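Local structure of Pre-mRNA splicing factor PRP8 (Cyanidioschyzon merolae, 6NQI) at residues G4-Q9 with W29-S34; W12-R17 with R80-A85; M114-L119 with L161-L166; R37-I42 with L137-G142. The protein is a core spliceosomal protein that probably binds U2, U5 and U6 snRNAs and intronic pre-mRNA, represented here by its RNase H-like (RH) domain. All blocks are in the same frame, centred on the assembly; numbering follows the deposited sequence.

Contact 1: residues G4-Q9 with W29-S34; sequences GDLWRQ and WIWETS
Thr33 holds OG1 between its own backbone N and carbonyl carbon (chi1 59°), which puts CG2 anti to the carbonyl carbon, and both branches meet Leu6. Thr33 OG1 donates to Leu6 O at 2.8 Å, tilted 19° from the carbonyl plane. Thr33 CG2 lies 3.8 Å from Leu6 CB and also sits over the centre of the Trp31 ring. The side chain of Leu6 crosses that of Trp31 at about a right angle, with Leu6 CD1 3.8 Å from Trp31 CH2. Farther along, Ser34 CB packs 3.4 Å from Gln9 O. Residues 5-8 form a type I beta turn, closed by Arg8 N to Asp5 O. An alanine at Thr33 would probably leave Leu6 O without this hydroxyl donor and open a gap between Leu6 CB and the Trp31 face. Thus the N-terminal turn folds over the end of strand 24-32, beside helix 152-168, where Leu6 and Trp31 both touch Ser156, at one end of the central sheet of an RNase H-like fold.

Contact 2: residues W12-R17 with R80-A85; sequences WIVDDR and RGIVLA. With BME (beta-mercaptoethanol), chain C.
Ile13 and Val83 point from one face of two paired parallel strands, lying side by side with Ile13 CD1 3.9 Å from Val83 CG2. On the other face, Val14 and Leu84 are likewise aligned, Val14 CB meeting Leu84 CD2 at 3.8 Å, and Val14 CG2 reaches back to Ile82 CG2. Trp12 projects from this second face too, but its indole leads away from Ile82 to hydrogen-bond Glu32. The backbones bond in alternation: Trp12 N to Gly81 O, Val83 N to Trp12 O, Val14 N to Val83 O and Ala85 N to Val14 O.

At the strand ends Arg17 bends at chi3 (-76°) and grips Asp15 side-on, NE to Asp15 OD1 and NH2 to Asp15 OD2, each 2.8 Å. Arg17 N reaches OD1 from the opposite face of the carboxylate, closing an Asx turn. Ala85 CB covers one face of the guanidinium, 3.9 Å from Arg17 NE. A beta-mercaptoethanol molecule, probably from the crystallisation liquor, bonds through O1 to Asp16 OD1 at 2.8 Å and rests its sulfur near Leu84 CD2. With helix 54-71 packed on Trp12 and Val14, the parallel pairing of strand 81-84 with strand 11-21 is the junction of the fourth and first strands in the RNase H fold.

Contact 3: residues M114-L119 with L161-L166; sequences MPLQAL and LLLHAL
Pro115, the centre of an inverse gamma turn, and the 3-10 turn that follows it, through Leu119, lie against residues 161-166 of helix 152-168, with CA of Leu116 5.9 Å from CA of Leu163 and CA of Ala118 5.7 Å from CA of Leu166. Leu163 carries most of the packing and splits its methyls between two partners. With its CG anti to the carbonyl carbon (chi1 -75°), the side chain runs beside that of Leu116, pointing the same way, and Leu163 CD1 touches Leu116 CD1 at 3.9 Å. Leu163 CD2 turns to Leu119 CG at 3.7 Å, where the two chains cross obliquely. One helical turn on, Leu166 CD1 meets Leu119 CD2 while Leu166 CB backs onto Ala118 CB at 4.0 Å. At the other end the pyrrolidine of Pro115 crosses His164 at about a right angle: Pro115 CD lies over one imidazole face, 3.5 Å from the ring centroid and 22° off its normal, a CH-pi contact. Within the segments the backbones are bonded locally, as by Leu119 N to Leu116 O and Leu166 N to Leu162 O. Cohesion between the loop and the helix therefore comes from interlocking aliphatic surfaces and one CH-pi contact, with shape rather than polar pairing setting the fit.

Contact 4: residues R37-I42 with L137-G142; sequences RLFVKI and LSIWSG
Phe39 and Ile139 form the apolar centre, a non-hydrogen-bonded pair whose side chains lie side by side and point the same way. Ile139 CG1 touches Phe39 CD1 at 3.6 Å and Ile139 CD1 follows the ring to Phe39 CE1, while Ile139 CG2, anti to the backbone N, packs 3.6 Å from Arg37 CG. An alanine at Ile139 would probably open a gap beside the Phe39 ring and leave the aliphatic stem of Arg37 less supported. On the other face Val40 CG2 meets Trp140 CD1 at 3.5 Å, and Trp140 NE1 bonds weakly to Ser138 OG. Reciprocal backbone hydrogen bonds join Leu38 with Trp140 and Val40 with Ser138, Leu38 N lying 2.8 Å from Trp140 O. At the polar edge, on the Phe39 side, Arg37 reaches Glu32 through NE and Gln73 through NH2. The antiparallel edge strand 137-141 is thus bound to strand 37-43, which strand 24-32 flanks in turn; helix 54-71 packs on Phe39 and Leu137, helix 123-130 on Ser138 and Trp140.

Overall arrangement
Contacts 1, 2 and 4 all reach one mixed sheet: contact 2 joins strand 11-21 to a parallel neighbour, contact 4 adds the outermost strand 137-141, and contact 1 covers an end of strand 24-32, which lies between strands 11-21 and 37-43. Contacts 2 and 3 are buried; contacts 1 and 4 are partly so. Regular backbone ladders hold contacts 2 and 4, a single hydroxyl bond plus packing holds contact 1, and contact 3 relies on apolar surfaces between a loop and a helix. That loop backs onto the sheet through Trp29 and Leu38, while Glu32, in the 29-34 segment of contact 1, ties it to contacts 2 and 4.

Contact 1: residues G4-Q9 with W29-S34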
loop_
_atom_site.group_PDB
_atom_site.type_symbol
_atom_site.label_atom_id
_atom_site.label_comp_id
_atom_site.label_asym_id
_atom_site.label_seq_id
_atom_site.Cartn_x
_atom_site.Cartn_y
_atom_site.Cartn_z
ATOM N N GLY A 4 -15.093 9.408 0.351
ATOM C CA GLY A 4 -13.867 10.078 0.737
ATOM C C GLY A 4 -13.697 10.179 2.240
ATOM O O GLY A 4 -13.425 11.265 2.762
ATOM N N ASP A 5 -13.839 9.035 2.926
ATOM C CA ASP A 5 -13.881 8.977 4.385
ATOM C C ASP A 5 -12.731 8.178 4.968
ATOM O O ASP A 5 -12.748 7.856 6.161
ATOM C CB ASP A 5 -15.204 8.389 4.867
ATOM C CG ASP A 5 -16.375 9.241 4.486
ATOM O OD1 ASP A 5 -16.390 10.445 4.844
ATOM O OD2 ASP A 5 -17.264 8.708 3.797
ATOM N N LEU A 6 -11.744 7.838 4.145
ATOM C CA LEU A 6 -10.531 7.200 4.635
ATOM C C LEU A 6 -9.673 8.138 5.480
ATOM O O LEU A 6 -8.798 7.660 6.207
ATOM C CB LEU A 6 -9.718 6.680 3.452
ATOM C CG LEU A 6 -10.546 6.034 2.345
ATOM C CD1 LEU A 6 -9.729 6.025 1.057
ATOM C CD2 LEU A 6 -11.003 4.632 2.759
ATOM N N TRP A 7 -9.906 9.453 5.417
ATOM C CA TRP A 7 -9.199 10.371 6.306
ATOM C C TRP A 7 -9.767 10.390 7.728
ATOM O O TRP A 7 -9.160 11.022 8.603
ATOM C CB TRP A 7 -9.241 11.801 5.741
ATOM C CG TRP A 7 -10.549 12.530 6.052
ATOM C CD1 TRP A 7 -11.727 12.461 5.373
ATOM C CD2 TRP A 7 -10.779 13.450 7.146
ATOM N NE1 TRP A 7 -12.668 13.252 5.979
ATOM C CE2 TRP A 7 -12.110 13.869 7.068
ATOM C CE3 TRP A 7 -9.980 13.952 8.190
ATOM C CZ2 TRP A 7 -12.659 14.774 7.982
ATOM C CZ3 TRP A 7 -10.549 14.843 9.104
ATOM C CH2 TRP A 7 -11.871 15.235 8.994
ATOM N N ARG A 8 -10.899 9.716 7.982
ATOM C CA ARG A 8 -11.514 9.738 9.312
ATOM C C ARG A 8 -10.594 9.192 10.394
ATOM O O ARG A 8 -10.265 9.886 11.364
ATOM C CB ARG A 8 -12.803 8.916 9.318
ATOM C CG ARG A 8 -14.108 9.642 9.100
ATOM C CD ARG A 8 -14.072 10.686 8.019
ATOM N NE ARG A 8 -15.381 11.320 7.910
ATOM C CZ ARG A 8 -15.796 12.305 8.694
ATOM N NH1 ARG A 8 -15.007 12.767 9.656
ATOM N NH2 ARG A 8 -17.005 12.824 8.520
ATOM N N GLN A 9 -10.239 7.926 10.280
ATOM C CA GLN A 9 -9.466 7.211 11.276
ATOM C C GLN A 9 -8.176 6.670 10.673
ATOM O O GLN A 9 -7.907 6.808 9.482
ATOM C CB GLN A 9 -10.305 6.084 11.866
ATOM C CG GLN A 9 -11.023 5.279 10.805
ATOM C CD GLN A 9 -12.373 4.790 11.286
ATOM O OE1 GLN A 9 -12.715 4.952 12.459
ATOM N NE2 GLN A 9 -13.152 4.194 10.385
ATOM N N TRP A 29 1.551 -4.119 -0.532
ATOM C CA TRP A 29 1.426 -2.730 -0.096
ATOM C C TRP A 29 0.510 -2.592 1.111
ATOM O O TRP A 29 -0.553 -3.215 1.158
ATOM C CB TRP A 29 0.857 -1.871 -1.219
ATOM C CG TRP A 29 1.408 -2.178 -2.547
ATOM C CD1 TRP A 29 0.957 -3.114 -3.426
ATOM C CD2 TRP A 29 2.485 -1.504 -3.190
ATOM N NE1 TRP A 29 1.710 -3.083 -4.571
ATOM C CE2 TRP A 29 2.652 -2.097 -4.449
ATOM C CE3 TRP A 29 3.325 -0.448 -2.821
ATOM C CZ2 TRP A 29 3.630 -1.680 -5.338
ATOM C CZ3 TRP A 29 4.299 -0.037 -3.703
ATOM C CH2 TRP A 29 4.441 -0.648 -4.948
ATOM N N ILE A 30 0.885 -1.711 2.041
ATOM C CA ILE A 30 -0.013 -1.273 3.120
ATOM C C ILE A 30 -0.011 0.253 3.178
ATOM O O ILE A 30 0.992 0.862 3.572
ATOM C CB ILE A 30 0.382 -1.845 4.488
ATOM C CG1 ILE A 30 0.340 -3.372 4.477
ATOM C CG2 ILE A 30 -0.535 -1.236 5.601
ATOM C CD1 ILE A 30 0.748 -3.947 5.783
ATOM N N TRP A 31 -1.149 0.862 2.850
ATOM C CA TRP A 31 -1.344 2.309 2.921
ATOM C C TRP A 31 -2.035 2.635 4.240
ATOM O O TRP A 31 -3.106 2.097 4.536
ATOM C CB TRP A 31 -2.160 2.801 1.721
ATOM C CG TRP A 31 -2.645 4.230 1.806
ATOM C CD1 TRP A 31 -2.023 5.278 2.418
ATOM C CD2 TRP A 31 -3.861 4.761 1.246
ATOM N NE1 TRP A 31 -2.784 6.429 2.292
ATOM C CE2 TRP A 31 -3.913 6.135 1.572
ATOM C CE3 TRP A 31 -4.908 4.209 0.500
ATOM C CZ2 TRP A 31 -4.964 6.957 1.177
ATOM C CZ3 TRP A 31 -5.956 5.037 0.109
ATOM C CH2 TRP A 31 -5.970 6.389 0.448
ATOM N N GLU A 32 -1.399 3.470 5.050
ATOM C CA GLU A 32 -1.994 3.979 6.275
ATOM C C GLU A 32 -2.688 5.304 5.955
ATOM O O GLU A 32 -2.021 6.335 5.789
ATOM C CB GLU A 32 -0.911 4.160 7.327
ATOM C CG GLU A 32 -1.456 4.507 8.670
ATOM C CD GLU A 32 -0.435 4.337 9.757
ATOM O OE1 GLU A 32 0.414 5.238 9.938
ATOM O OE2 GLU A 32 -0.455 3.274 10.402
ATOM N N THR A 33 -4.026 5.281 5.920
ATOM C CA THR A 33 -4.798 6.391 5.350
ATOM C C THR A 33 -4.620 7.687 6.133
ATOM O O THR A 33 -4.461 8.756 5.536
ATOM C CB THR A 33 -6.283 6.042 5.270
ATOM O OG1 THR A 33 -6.779 5.747 6.589
ATOM C CG2 THR A 33 -6.531 4.857 4.329
ATOM N N SER A 34 -4.701 7.627 7.466
ATOM C CA SER A 34 -4.692 8.855 8.257
ATOM C C SER A 34 -3.378 9.613 8.121
ATOM O O SER A 34 -3.360 10.852 8.159
ATOM C CB SER A 34 -4.948 8.540 9.727
ATOM O OG SER A 34 -3.834 7.895 10.309
#

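Contact 2: residues W12-R17 with R80-A85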
loop_
_atom_site.group_PDB
_atom_site.type_symbol
_atom_site.label_atom_id
_atom_site.label_comp_id
_atom_site.label_asym_id
_atom_site.label_seq_id
_atom_site.Cartn_x
_atom_site.Cartn_y
_atom_site.Cartn_z
ATOM N N TRP A 12 -5.732 0.691 7.645
ATOM C CA TRP A 12 -4.678 0.038 6.858
ATOM C C TRP A 12 -5.307 -0.588 5.624
ATOM O O TRP A 12 -6.068 -1.554 5.739
ATOM C CB TRP A 12 -3.926 -1.030 7.657
ATOM C CG TRP A 12 -2.868 -0.476 8.565
ATOM C CD1 TRP A 12 -2.608 0.831 8.790
ATOM C CD2 TRP A 12 -1.935 -1.213 9.367
ATOM N NE1 TRP A 12 -1.565 0.970 9.669
ATOM C CE2 TRP A 12 -1.139 -0.268 10.049
ATOM C CE3 TRP A 12 -1.674 -2.583 9.551
ATOM C CZ2 TRP A 12 -0.117 -0.632 10.913
ATOM C CZ3 TRP A 12 -0.640 -2.957 10.419
ATOM C CH2 TRP A 12 0.117 -1.980 11.092
ATOM N N ILE A 13 -4.982 -0.053 4.451
ATOM C CA ILE A 13 -5.394 -0.649 3.189
ATOM C C ILE A 13 -4.295 -1.629 2.742
ATOM O O ILE A 13 -3.142 -1.231 2.511
ATOM C CB ILE A 13 -5.638 0.426 2.120
ATOM C CG1 ILE A 13 -6.401 1.648 2.660
ATOM C CG2 ILE A 13 -6.460 -0.175 1.008
ATOM C CD1 ILE A 13 -7.875 1.436 3.045
ATOM N N VAL A 14 -4.634 -2.911 2.644
ATOM C CA VAL A 14 -3.658 -3.934 2.306
ATOM C C VAL A 14 -3.971 -4.489 0.925
ATOM O O VAL A 14 -5.109 -4.906 0.657
ATOM C CB VAL A 14 -3.628 -5.046 3.359
ATOM C CG1 VAL A 14 -2.338 -5.904 3.152
ATOM C CG2 VAL A 14 -3.769 -4.445 4.775
ATOM N N ASP A 15 -2.974 -4.448 0.040
ATOM C CA ASP A 15 -3.115 -4.880 -1.350
ATOM C C ASP A 15 -1.953 -5.816 -1.664
ATOM O O ASP A 15 -0.789 -5.393 -1.661
ATOM C CB ASP A 15 -3.143 -3.666 -2.291
ATOM C CG ASP A 15 -3.582 -4.009 -3.712
ATOM O OD1 ASP A 15 -3.532 -5.186 -4.116
ATOM O OD2 ASP A 15 -4.005 -3.085 -4.445
ATOM N N ASP A 16 -2.259 -7.084 -1.918
ATOM C CA ASP A 16 -1.220 -8.054 -2.231
ATOM C C ASP A 16 -1.319 -8.566 -3.660
ATOM O O ASP A 16 -0.602 -9.493 -4.023
ATOM C CB ASP A 16 -1.250 -9.210 -1.218
ATOM C CG ASP A 16 -2.464 -10.108 -1.374
ATOM O OD1 ASP A 16 -3.447 -9.701 -2.038
ATOM O OD2 ASP A 16 -2.440 -11.220 -0.792
ATOM N N ARG A 17 -2.138 -7.933 -4.492
ATOM C CA ARG A 17 -2.374 -8.377 -5.859
ATOM C C ARG A 17 -1.112 -8.401 -6.732
ATOM O O ARG A 17 -1.170 -8.900 -7.865
ATOM C CB ARG A 17 -3.439 -7.488 -6.485
ATOM C CG ARG A 17 -4.792 -7.746 -5.916
ATOM C CD ARG A 17 -5.820 -6.809 -6.479
ATOM N NE ARG A 17 -5.724 -5.468 -5.910
ATOM C CZ ARG A 17 -6.630 -4.520 -6.144
ATOM N NH1 ARG A 17 -7.670 -4.804 -6.927
ATOM N NH2 ARG A 17 -6.514 -3.311 -5.592
ATOM N N ARG A 80 -7.328 1.490 13.377
ATOM C CA ARG A 80 -8.696 1.291 13.835
ATOM C C ARG A 80 -9.493 0.384 12.908
ATOM O O ARG A 80 -10.602 -0.018 13.265
ATOM C CB ARG A 80 -9.386 2.649 14.032
ATOM C CG ARG A 80 -8.869 3.355 15.280
ATOM C CD ARG A 80 -9.234 4.816 15.301
ATOM N NE ARG A 80 -10.066 5.172 16.463
ATOM C CZ ARG A 80 -10.632 6.367 16.639
ATOM N NH1 ARG A 80 -10.470 7.327 15.728
ATOM N NH2 ARG A 80 -11.365 6.611 17.728
ATOM N N GLY A 81 -8.957 0.067 11.736
ATOM C CA GLY A 81 -9.557 -0.884 10.815
ATOM C C GLY A 81 -8.525 -1.377 9.823
ATOM O O GLY A 81 -7.484 -0.742 9.614
ATOM N N ILE A 82 -8.784 -2.556 9.259
ATOM C CA ILE A 82 -7.921 -3.175 8.253
ATOM C C ILE A 82 -8.787 -3.494 7.049
ATOM O O ILE A 82 -9.805 -4.176 7.195
ATOM C CB ILE A 82 -7.244 -4.448 8.784
ATOM C CG1 ILE A 82 -6.269 -4.085 9.905
ATOM C CG2 ILE A 82 -6.577 -5.195 7.637
ATOM C CD1 ILE A 82 -5.928 -5.224 10.843
ATOM N N VAL A 83 -8.407 -3.002 5.875
ATOM C CA VAL A 83 -9.189 -3.221 4.659
ATOM C C VAL A 83 -8.322 -4.005 3.683
ATOM O O VAL A 83 -7.263 -3.518 3.264
ATOM C CB VAL A 83 -9.664 -1.895 4.029
ATOM C CG1 VAL A 83 -10.661 -2.155 2.894
ATOM C CG2 VAL A 83 -10.220 -0.934 5.069
ATOM N N LEU A 84 -8.774 -5.198 3.305
ATOM C CA LEU A 84 -8.049 -6.076 2.397
ATOM C C LEU A 84 -8.572 -5.917 0.982
ATOM O O LEU A 84 -9.785 -5.849 0.756
ATOM C CB LEU A 84 -8.177 -7.542 2.809
ATOM C CG LEU A 84 -7.767 -7.880 4.234
ATOM C CD1 LEU A 84 -8.064 -9.332 4.558
ATOM C CD2 LEU A 84 -6.288 -7.570 4.403
ATOM N N ALA A 85 -7.642 -5.837 0.034
ATOM C CA ALA A 85 -8.046 -5.727 -1.358
ATOM C C ALA A 85 -8.613 -7.043 -1.869
ATOM O O ALA A 85 -9.516 -7.039 -2.708
ATOM C CB ALA A 85 -6.870 -5.266 -2.216
HETATM C C1 BME C . -4.186 -8.046 0.822
HETATM C C2 BME C . -4.747 -9.216 1.607
HETATM O O1 BME C . -4.905 -8.052 -0.386
HETATM S S2 BME C . -3.765 -9.688 3.053
#

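Contact 3: residues M114-L119 with L161-L166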
loop_
_atom_site.group_PDB
_atom_site.type_symbol
_atom_site.label_atom_id
_atom_site.label_comp_id
_atom_site.label_asym_id
_atom_site.label_seq_id
_atom_site.Cartn_x
_atom_site.Cartn_y
_atom_site.Cartn_z
ATOM N N MET A 114 -9.789 0.194 -5.081
ATOM C CA MET A 114 -8.648 1.101 -5.004
ATOM C C MET A 114 -7.387 0.472 -5.581
ATOM O O MET A 114 -6.849 -0.483 -4.999
ATOM C CB MET A 114 -8.407 1.577 -3.566
ATOM C CG MET A 114 -9.623 2.327 -2.980
ATOM S SD MET A 114 -9.577 2.776 -1.219
ATOM C CE MET A 114 -10.042 1.259 -0.394
ATOM N N PRO A 115 -6.898 0.950 -6.738
ATOM C CA PRO A 115 -5.722 0.336 -7.391
ATOM C C PRO A 115 -4.415 0.795 -6.764
ATOM O O PRO A 115 -3.591 1.488 -7.364
ATOM C CB PRO A 115 -5.869 0.813 -8.834
ATOM C CG PRO A 115 -6.457 2.178 -8.673
ATOM C CD PRO A 115 -7.464 2.042 -7.548
ATOM N N LEU A 116 -4.230 0.377 -5.510
ATOM C CA LEU A 116 -3.005 0.672 -4.777
ATOM C C LEU A 116 -1.803 -0.036 -5.406
ATOM O O LEU A 116 -0.684 0.499 -5.392
ATOM C CB LEU A 116 -3.195 0.265 -3.316
ATOM C CG LEU A 116 -2.052 0.445 -2.339
ATOM C CD1 LEU A 116 -1.722 1.905 -2.203
ATOM C CD2 LEU A 116 -2.450 -0.123 -1.004
ATOM N N GLN A 117 -2.019 -1.230 -5.974
ATOM C CA GLN A 117 -0.932 -1.956 -6.625
ATOM C C GLN A 117 -0.325 -1.153 -7.774
ATOM O O GLN A 117 0.810 -1.429 -8.180
ATOM C CB GLN A 117 -1.422 -3.288 -7.196
ATOM C CG GLN A 117 -2.678 -3.151 -8.026
ATOM C CD GLN A 117 -3.085 -4.444 -8.723
ATOM O OE1 GLN A 117 -2.334 -5.422 -8.744
ATOM N NE2 GLN A 117 -4.269 -4.439 -9.327
ATOM N N ALA A 118 -1.066 -0.182 -8.326
ATOM C CA ALA A 118 -0.533 0.640 -9.404
ATOM C C ALA A 118 0.737 1.379 -8.991
ATOM O O ALA A 118 1.486 1.834 -9.863
ATOM C CB ALA A 118 -1.604 1.619 -9.900
ATOM N N LEU A 119 1.029 1.466 -7.689
ATOM C CA LEU A 119 2.293 2.082 -7.298
ATOM C C LEU A 119 3.499 1.334 -7.869
ATOM O O LEU A 119 4.602 1.898 -7.932
ATOM C CB LEU A 119 2.402 2.157 -5.779
ATOM C CG LEU A 119 1.461 3.187 -5.208
ATOM C CD1 LEU A 119 1.560 3.224 -3.675
ATOM C CD2 LEU A 119 1.766 4.533 -5.855
ATOM N N LEU A 161 -6.401 9.893 -6.245
ATOM C CA LEU A 161 -6.425 10.323 -7.644
ATOM C C LEU A 161 -5.155 9.899 -8.364
ATOM O O LEU A 161 -5.198 9.477 -9.527
ATOM C CB LEU A 161 -6.598 11.841 -7.730
ATOM C CG LEU A 161 -6.571 12.445 -9.137
ATOM C CD1 LEU A 161 -7.660 11.840 -10.014
ATOM C CD2 LEU A 161 -6.700 13.955 -9.086
ATOM N N LEU A 162 -4.017 9.995 -7.673
ATOM C CA LEU A 162 -2.748 9.541 -8.231
ATOM C C LEU A 162 -2.783 8.049 -8.496
ATOM O O LEU A 162 -2.310 7.590 -9.543
ATOM C CB LEU A 162 -1.603 9.880 -7.283
ATOM C CG LEU A 162 -1.167 11.340 -7.369
ATOM C CD1 LEU A 162 -0.229 11.687 -6.237
ATOM C CD2 LEU A 162 -0.531 11.668 -8.698
ATOM N N LEU A 163 -3.339 7.277 -7.553
ATOM C CA LEU A 163 -3.420 5.826 -7.715
ATOM C C LEU A 163 -4.191 5.473 -8.984
ATOM O O LEU A 163 -3.731 4.668 -9.815
ATOM C CB LEU A 163 -4.107 5.203 -6.502
ATOM C CG LEU A 163 -3.373 5.064 -5.167
ATOM C CD1 LEU A 163 -4.196 4.231 -4.188
ATOM C CD2 LEU A 163 -2.016 4.475 -5.313
ATOM N N HIS A 164 -5.345 6.123 -9.187
ATOM C CA HIS A 164 -6.149 5.790 -10.362
ATOM C C HIS A 164 -5.500 6.270 -11.655
ATOM O O HIS A 164 -5.614 5.606 -12.696
ATOM C CB HIS A 164 -7.552 6.353 -10.224
ATOM C CG HIS A 164 -8.426 5.540 -9.330
ATOM N ND1 HIS A 164 -9.272 4.565 -9.811
ATOM C CD2 HIS A 164 -8.571 5.537 -7.986
ATOM C CE1 HIS A 164 -9.917 4.008 -8.803
ATOM N NE2 HIS A 164 -9.508 4.580 -7.685
ATOM N N ALA A 165 -4.825 7.422 -11.620
ATOM C CA ALA A 165 -4.128 7.887 -12.814
ATOM C C ALA A 165 -2.987 6.943 -13.187
ATOM O O ALA A 165 -2.773 6.645 -14.372
ATOM C CB ALA A 165 -3.613 9.311 -12.594
ATOM N N LEU A 166 -2.281 6.417 -12.179
ATOM C CA LEU A 166 -1.209 5.458 -12.438
ATOM C C LEU A 166 -1.761 4.156 -13.000
ATOM O O LEU A 166 -1.099 3.503 -13.818
ATOM C CB LEU A 166 -0.427 5.200 -11.143
ATOM C CG LEU A 166 0.487 6.343 -10.707
ATOM C CD1 LEU A 166 1.136 6.068 -9.373
ATOM C CD2 LEU A 166 1.551 6.505 -11.765
#

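Contact 4: residues R37-I42 with L137-G142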
loop_
_atom_site.group_PDB
_atom_site.type_symbol
_atom_site.label_atom_id
_atom_site.label_comp_id
_atom_site.label_asym_id
_atom_site.label_seq_id
_atom_site.Cartn_x
_atom_site.Cartn_y
_atom_site.Cartn_z
ATOM N N ARG A 37 1.417 6.858 5.611
ATOM C CA ARG A 37 2.602 6.035 5.738
ATOM C C ARG A 37 2.402 4.811 4.867
ATOM O O ARG A 37 1.318 4.239 4.849
ATOM C CB ARG A 37 2.805 5.686 7.206
ATOM C CG ARG A 37 4.183 5.273 7.578
ATOM C CD ARG A 37 4.370 5.245 9.087
ATOM N NE ARG A 37 3.310 4.498 9.759
ATOM C CZ ARG A 37 3.457 3.866 10.924
ATOM N NH1 ARG A 37 4.636 3.852 11.548
ATOM N NH2 ARG A 37 2.428 3.220 11.454
ATOM N N LEU A 38 3.404 4.453 4.072
ATOM C CA LEU A 38 3.295 3.344 3.126
ATOM C C LEU A 38 4.311 2.255 3.460
ATOM O O LEU A 38 5.514 2.529 3.510
ATOM C CB LEU A 38 3.481 3.844 1.692
ATOM C CG LEU A 38 3.297 2.744 0.651
ATOM C CD1 LEU A 38 1.860 2.293 0.626
ATOM C CD2 LEU A 38 3.746 3.182 -0.747
ATOM N N PHE A 39 3.824 1.024 3.692
ATOM C CA PHE A 39 4.659 -0.154 3.937
ATOM C C PHE A 39 4.791 -0.949 2.645
ATOM O O PHE A 39 3.835 -1.620 2.223
ATOM C CB PHE A 39 4.047 -1.052 5.011
ATOM C CG PHE A 39 3.763 -0.365 6.291
ATOM C CD1 PHE A 39 4.744 -0.226 7.243
ATOM C CD2 PHE A 39 2.513 0.169 6.536
ATOM C CE1 PHE A 39 4.463 0.398 8.448
ATOM C CE2 PHE A 39 2.227 0.802 7.724
ATOM C CZ PHE A 39 3.205 0.919 8.680
ATOM N N VAL A 40 5.979 -0.913 2.046
ATOM C CA VAL A 40 6.300 -1.723 0.879
ATOM C C VAL A 40 7.030 -2.960 1.373
ATOM O O VAL A 40 8.115 -2.862 1.968
ATOM C CB VAL A 40 7.153 -0.947 -0.133
ATOM C CG1 VAL A 40 7.300 -1.745 -1.395
ATOM C CG2 VAL A 40 6.522 0.379 -0.445
ATOM N N LYS A 41 6.423 -4.119 1.171
ATOM C CA LYS A 41 7.051 -5.384 1.517
ATOM C C LYS A 41 7.397 -6.100 0.214
ATOM O O LYS A 41 6.506 -6.603 -0.474
ATOM C CB LYS A 41 6.124 -6.215 2.405
ATOM C CG LYS A 41 6.602 -7.619 2.628
ATOM C CD LYS A 41 7.808 -7.683 3.578
ATOM C CE LYS A 41 8.102 -9.133 3.983
ATOM N NZ LYS A 41 9.282 -9.235 4.884
ATOM N N ILE A 42 8.677 -6.137 -0.134
ATOM C CA ILE A 42 9.110 -6.817 -1.356
ATOM C C ILE A 42 9.099 -8.322 -1.112
ATOM O O ILE A 42 9.719 -8.801 -0.163
ATOM C CB ILE A 42 10.500 -6.327 -1.799
ATOM C CG1 ILE A 42 10.511 -4.787 -1.881
ATOM C CG2 ILE A 42 10.867 -6.933 -3.119
ATOM C CD1 ILE A 42 11.866 -4.163 -2.117
ATOM N N LEU A 137 11.524 -5.015 3.707
ATOM C CA LEU A 137 10.513 -4.046 4.104
ATOM C C LEU A 137 11.108 -2.647 4.050
ATOM O O LEU A 137 12.206 -2.415 4.572
ATOM C CB LEU A 137 9.986 -4.333 5.511
ATOM C CG LEU A 137 9.106 -3.206 6.081
ATOM C CD1 LEU A 137 7.712 -3.194 5.456
ATOM C CD2 LEU A 137 9.022 -3.261 7.604
ATOM N N SER A 138 10.400 -1.731 3.388
ATOM C CA SER A 138 10.717 -0.308 3.415
ATOM C C SER A 138 9.441 0.489 3.693
ATOM O O SER A 138 8.327 0.028 3.412
ATOM C CB SER A 138 11.384 0.159 2.098
ATOM O OG SER A 138 10.757 -0.401 0.957
ATOM N N ILE A 139 9.603 1.664 4.294
ATOM C CA ILE A 139 8.477 2.525 4.649
ATOM C C ILE A 139 8.677 3.891 4.008
ATOM O O ILE A 139 9.696 4.551 4.242
ATOM C CB ILE A 139 8.309 2.652 6.177
ATOM C CG1 ILE A 139 8.032 1.277 6.795
ATOM C CG2 ILE A 139 7.190 3.601 6.509
ATOM C CD1 ILE A 139 8.087 1.244 8.299
ATOM N N TRP A 140 7.684 4.329 3.246
ATOM C CA TRP A 140 7.690 5.593 2.528
ATOM C C TRP A 140 6.608 6.492 3.103
ATOM O O TRP A 140 5.683 6.025 3.765
ATOM C CB TRP A 140 7.466 5.372 1.021
ATOM C CG TRP A 140 8.445 4.390 0.429
ATOM C CD1 TRP A 140 8.527 3.058 0.694
ATOM C CD2 TRP A 140 9.492 4.677 -0.499
ATOM N NE1 TRP A 140 9.547 2.498 -0.013
ATOM C CE2 TRP A 140 10.163 3.472 -0.752
ATOM C CE3 TRP A 140 9.927 5.838 -1.143
ATOM C CZ2 TRP A 140 11.248 3.391 -1.629
ATOM C CZ3 TRP A 140 11.002 5.759 -2.010
ATOM C CH2 TRP A 140 11.647 4.546 -2.248
ATOM N N SER A 141 6.733 7.792 2.896
ATOM C CA SER A 141 5.672 8.714 3.304
ATOM C C SER A 141 4.838 9.032 2.071
ATOM O O SER A 141 5.276 9.768 1.187
ATOM C CB SER A 141 6.236 9.971 3.956
ATOM O OG SER A 141 6.467 10.989 3.008
ATOM N N GLY A 142 3.647 8.449 1.994
ATOM C CA GLY A 142 2.805 8.632 0.827
ATOM C C GLY A 142 2.140 9.987 0.695
ATOM O O GLY A 142 1.606 10.281 -0.378
#